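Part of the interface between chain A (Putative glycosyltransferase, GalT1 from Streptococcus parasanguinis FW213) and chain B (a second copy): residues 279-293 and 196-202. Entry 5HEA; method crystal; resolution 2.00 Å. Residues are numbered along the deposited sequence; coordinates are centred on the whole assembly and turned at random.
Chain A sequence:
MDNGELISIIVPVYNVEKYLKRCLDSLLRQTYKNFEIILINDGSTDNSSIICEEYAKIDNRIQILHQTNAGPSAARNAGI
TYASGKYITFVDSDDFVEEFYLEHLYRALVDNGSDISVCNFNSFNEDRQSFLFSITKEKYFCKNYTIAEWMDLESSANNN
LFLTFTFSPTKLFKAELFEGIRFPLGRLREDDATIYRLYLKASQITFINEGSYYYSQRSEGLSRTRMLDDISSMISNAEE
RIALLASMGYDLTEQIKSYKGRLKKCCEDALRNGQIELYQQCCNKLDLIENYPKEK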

# COMPACT_ATOMS: atom_id res chain seq x y z
N TYR A 279 -24.30 4.80 -6.15
CA TYR A 279 -25.40 5.27 -7.00
C TYR A 279 -26.45 4.18 -7.21
O TYR A 279 -27.65 4.43 -7.08
CB TYR A 279 -24.86 5.80 -8.35
CG TYR A 279 -25.69 5.42 -9.56
CD1 TYR A 279 -26.78 6.19 -9.96
CD2 TYR A 279 -25.38 4.30 -10.31
CE1 TYR A 279 -27.54 5.84 -11.08
CE2 TYR A 279 -26.14 3.94 -11.42
CZ TYR A 279 -27.20 4.71 -11.80
OH TYR A 279 -27.94 4.35 -12.90
N GLN A 280 -25.98 2.98 -7.50
CA GLN A 280 -26.87 1.85 -7.73
C GLN A 280 -27.74 1.58 -6.49
O GLN A 280 -28.96 1.39 -6.61
CB GLN A 280 -26.05 0.60 -8.10
CG GLN A 280 -26.84 -0.70 -8.22
CD GLN A 280 -26.70 -1.63 -7.00
OE1 GLN A 280 -25.60 -1.90 -6.49
NE2 GLN A 280 -27.83 -2.16 -6.53
N GLN A 281 -27.12 1.59 -5.31
CA GLN A 281 -27.83 1.27 -4.08
C GLN A 281 -28.89 2.31 -3.76
O GLN A 281 -30.04 1.96 -3.45
CB GLN A 281 -26.84 1.10 -2.90
CG GLN A 281 -26.01 -0.20 -2.97
CD GLN A 281 -26.80 -1.45 -2.56
OE1 GLN A 281 -27.73 -1.38 -1.73
NE2 GLN A 281 -26.44 -2.61 -3.13
N CYS A 282 -28.51 3.58 -3.84
CA CYS A 282 -29.43 4.68 -3.55
C CYS A 282 -30.58 4.78 -4.53
O CYS A 282 -31.72 5.03 -4.15
CB CYS A 282 -28.68 6.02 -3.53
SG CYS A 282 -27.64 6.24 -2.06
N CYS A 283 -30.27 4.63 -5.82
CA CYS A 283 -31.33 4.65 -6.82
C CYS A 283 -32.30 3.51 -6.66
O CYS A 283 -33.50 3.67 -6.88
CB CYS A 283 -30.75 4.65 -8.23
SG CYS A 283 -30.04 6.23 -8.63
N ASN A 284 -31.80 2.34 -6.29
CA ASN A 284 -32.67 1.19 -6.06
C ASN A 284 -33.58 1.43 -4.87
O ASN A 284 -34.78 1.17 -4.93
CB ASN A 284 -31.86 -0.09 -5.88
CG ASN A 284 -32.70 -1.25 -5.36
OD1 ASN A 284 -33.70 -1.64 -5.97
ND2 ASN A 284 -32.28 -1.82 -4.25
N LYS A 285 -33.00 1.93 -3.78
CA LYS A 285 -33.74 2.26 -2.58
C LYS A 285 -34.82 3.30 -2.87
O LYS A 285 -35.97 3.15 -2.45
CB LYS A 285 -32.80 2.71 -1.45
CG LYS A 285 -32.04 1.55 -0.81
CD LYS A 285 -31.27 1.95 0.45
CE LYS A 285 -29.76 1.96 0.22
NZ LYS A 285 -28.96 2.11 1.48
N LEU A 286 -34.47 4.33 -3.63
CA LEU A 286 -35.45 5.36 -3.99
C LEU A 286 -36.54 4.79 -4.91
O LEU A 286 -37.71 5.13 -4.78
CB LEU A 286 -34.74 6.56 -4.64
CG LEU A 286 -35.55 7.83 -4.88
CD1 LEU A 286 -36.05 8.45 -3.57
CD2 LEU A 286 -34.70 8.83 -5.67
N ASP A 287 -36.14 3.92 -5.83
CA ASP A 287 -37.06 3.21 -6.71
C ASP A 287 -38.08 2.37 -5.92
O ASP A 287 -39.26 2.35 -6.24
CB ASP A 287 -36.27 2.31 -7.66
CG ASP A 287 -37.16 1.60 -8.69
OD1 ASP A 287 -38.21 2.15 -9.07
OD2 ASP A 287 -36.78 0.49 -9.12
N LEU A 288 -37.63 1.69 -4.87
CA LEU A 288 -38.51 0.84 -4.07
C LEU A 288 -39.51 1.69 -3.30
O LEU A 288 -40.70 1.39 -3.24
CB LEU A 288 -37.71 -0.02 -3.10
CG LEU A 288 -36.89 -1.16 -3.70
CD1 LEU A 288 -36.06 -1.87 -2.64
CD2 LEU A 288 -37.82 -2.15 -4.41
N ILE A 289 -39.01 2.76 -2.70
CA ILE A 289 -39.83 3.60 -1.85
C ILE A 289 -40.94 4.30 -2.66
O ILE A 289 -42.11 4.33 -2.25
CB ILE A 289 -38.96 4.63 -1.11
CG1 ILE A 289 -38.12 3.93 -0.05
CG2 ILE A 289 -39.82 5.71 -0.47
CD1 ILE A 289 -37.07 4.81 0.57
N GLU A 290 -40.57 4.83 -3.81
CA GLU A 290 -41.49 5.61 -4.64
C GLU A 290 -42.39 4.76 -5.53
O GLU A 290 -43.52 5.14 -5.81
CB GLU A 290 -40.72 6.62 -5.50
CG GLU A 290 -40.08 7.75 -4.70
CD GLU A 290 -39.44 8.80 -5.59
OE1 GLU A 290 -39.25 8.54 -6.80
OE2 GLU A 290 -39.14 9.91 -5.08
N ASN A 291 -41.90 3.62 -5.98
CA ASN A 291 -42.65 2.86 -6.97
C ASN A 291 -43.18 1.52 -6.49
O ASN A 291 -43.99 0.90 -7.18
CB ASN A 291 -41.82 2.71 -8.25
CG ASN A 291 -41.47 4.06 -8.86
OD1 ASN A 291 -42.32 4.95 -8.93
ND2 ASN A 291 -40.21 4.23 -9.27
N TYR A 292 -42.73 1.08 -5.32
CA TYR A 292 -43.21 -0.18 -4.77
C TYR A 292 -43.63 -0.08 -3.31
O TYR A 292 -43.27 -0.94 -2.52
CB TYR A 292 -42.15 -1.28 -4.92
CG TYR A 292 -41.69 -1.50 -6.34
CD1 TYR A 292 -40.71 -0.69 -6.91
CD2 TYR A 292 -42.23 -2.52 -7.12
CE1 TYR A 292 -40.29 -0.89 -8.22
CE2 TYR A 292 -41.81 -2.73 -8.43
CZ TYR A 292 -40.85 -1.91 -8.97
OH TYR A 292 -40.42 -2.11 -10.26
N PRO A 293 -44.41 0.96 -2.94
CA PRO A 293 -44.83 0.97 -1.54
C PRO A 293 -45.83 -0.16 -1.26
O PRO A 293 -46.38 -0.76 -2.19
CB PRO A 293 -45.53 2.33 -1.40
CG PRO A 293 -46.09 2.59 -2.75
CD PRO A 293 -45.09 2.01 -3.73
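Chain B 196-202: YRLYLKA

Most of the chain B stretch is helical, continuing a helix that begins earlier in the chain, and it lies beside the chain A helix 279-291 with the two running in roughly the same direction. Their axes cross at 32° and come no closer than 10.7 Å. The backbones draw nearest at the C-terminal end, where the CA of K201(B) is 6.4 Å from the CA of Y292(A), the first residue after this chain A helix to leave helical phi/psi.

Y196(B) makes no contact here, although its O accepts a hydrogen bond from L200(B) N at 3.0 Å and so holds the helical turn. R197(B) follows with its CA-to-CB bond toward chain A, and it surrenders more area than any other residue of the two stretches. An arginine suits this place because it is aliphatic near the backbone and polar at its tip. Its CB packs 4.2 Å from CD1 of L288(A), while the guanidinium reaches back along the chain A helix to a group of amide side chains. OE1 of Q281(A) lies over one face of that planar group, and N284(A) sits at its edge, its amide 2.9 Å away as modelled (ND2 to NH1 of R197(B)); that amide is probably turned over in the model, so the nature of the contact stays open.

L198(B) points away and Y199(B) is out of reach. One turn after R197(B), L200(B) again faces chain A. Its CB lies 4.2 Å from CD2 of L288(A), a leucine-to-leucine contact that keeps buried apolar surface from water. Its carbonyl O is 3.6 Å from CB of Y292(A), and water 1 sits 2.8 Å from L200(B) O and 2.7 Å from Y292(A) O, placed to donate to either carbonyl, though other acceptors compete for its protons.

K201(B) leaves its backbone sideways, yet its long chain combines apolar, CH-pi and water-mediated contacts. Its CD lies 3.8 Å from CD2 of L288(A) and over one face of the Y292(A) ring, 3.6 Å from the centroid in a CH-pi contact, where a methylene close to the cationic amine, its C-H bonds slightly polarised, suits an aromatic face. The ammonium NZ is 4.5 Å from OD2 of D287(A), too far for a salt bridge. Water 2 spans the gap: it accepts from K201(B) NZ at 3.0 Å and from Y292(A) OH at 3.1 Å, and donates to D287(A) OD2 at 2.9 Å. A202(B) points away.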

# COMPACT_ATOMS: atom_id res chain seq x y z
N TYR B 196 -34.08 -9.68 0.14
CA TYR B 196 -35.32 -9.01 0.54
C TYR B 196 -35.73 -7.89 -0.41
O TYR B 196 -36.92 -7.60 -0.58
CB TYR B 196 -35.23 -8.50 1.98
CG TYR B 196 -34.47 -7.21 2.15
CD1 TYR B 196 -33.09 -7.20 2.24
CD2 TYR B 196 -35.15 -6.00 2.24
CE1 TYR B 196 -32.39 -6.01 2.41
CE2 TYR B 196 -34.46 -4.80 2.41
CZ TYR B 196 -33.08 -4.82 2.49
OH TYR B 196 -32.39 -3.64 2.64
N ARG B 197 -34.75 -7.24 -1.06
CA ARG B 197 -35.10 -6.21 -2.02
C ARG B 197 -35.85 -6.78 -3.23
O ARG B 197 -36.75 -6.14 -3.78
CB ARG B 197 -33.87 -5.39 -2.43
CG ARG B 197 -33.23 -4.69 -1.24
CD ARG B 197 -32.09 -3.79 -1.65
NE ARG B 197 -30.79 -4.48 -1.66
CZ ARG B 197 -29.96 -4.48 -2.71
NH1 ARG B 197 -30.30 -3.85 -3.82
NH2 ARG B 197 -28.78 -5.11 -2.63
N LEU B 198 -35.49 -7.99 -3.65
CA LEU B 198 -36.27 -8.68 -4.68
C LEU B 198 -37.71 -8.95 -4.24
O LEU B 198 -38.66 -8.75 -5.02
CB LEU B 198 -35.59 -9.99 -5.06
CG LEU B 198 -34.23 -9.78 -5.72
CD1 LEU B 198 -33.43 -11.09 -5.67
CD2 LEU B 198 -34.44 -9.34 -7.17
N TYR B 199 -37.88 -9.40 -3.00
CA TYR B 199 -39.23 -9.60 -2.45
C TYR B 199 -40.07 -8.32 -2.54
O TYR B 199 -41.26 -8.33 -2.92
CB TYR B 199 -39.15 -10.00 -0.98
CG TYR B 199 -38.50 -11.32 -0.65
CD1 TYR B 199 -38.57 -12.40 -1.53
CD2 TYR B 199 -37.85 -11.50 0.57
CE1 TYR B 199 -37.98 -13.61 -1.20
CE2 TYR B 199 -37.25 -12.71 0.90
CZ TYR B 199 -37.32 -13.75 0.01
OH TYR B 199 -36.75 -14.95 0.35
N LEU B 200 -39.46 -7.19 -2.20
CA LEU B 200 -40.18 -5.91 -2.21
C LEU B 200 -40.62 -5.49 -3.62
O LEU B 200 -41.50 -4.66 -3.78
CB LEU B 200 -39.35 -4.81 -1.54
CG LEU B 200 -39.09 -4.98 -0.04
CD1 LEU B 200 -38.02 -3.99 0.44
CD2 LEU B 200 -40.39 -4.81 0.76
N LYS B 201 -40.00 -6.08 -4.65
CA LYS B 201 -40.38 -5.81 -6.03
C LYS B 201 -41.60 -6.64 -6.43
O LYS B 201 -42.29 -6.31 -7.39
CB LYS B 201 -39.23 -6.13 -6.99
CG LYS B 201 -38.04 -5.16 -6.94
CD LYS B 201 -38.34 -3.89 -7.71
CE LYS B 201 -37.05 -3.27 -8.24
NZ LYS B 201 -36.51 -3.94 -9.46
N ALA B 202 -41.87 -7.72 -5.70
CA ALA B 202 -42.91 -8.67 -6.10
C ALA B 202 -44.31 -8.26 -5.64
O ALA B 202 -44.45 -7.41 -4.76
CB ALA B 202 -42.57 -10.08 -5.59
O HOH W 1 -43.34 -3.61 -1.97
O HOH W 2 -37.43 -1.55 -11.06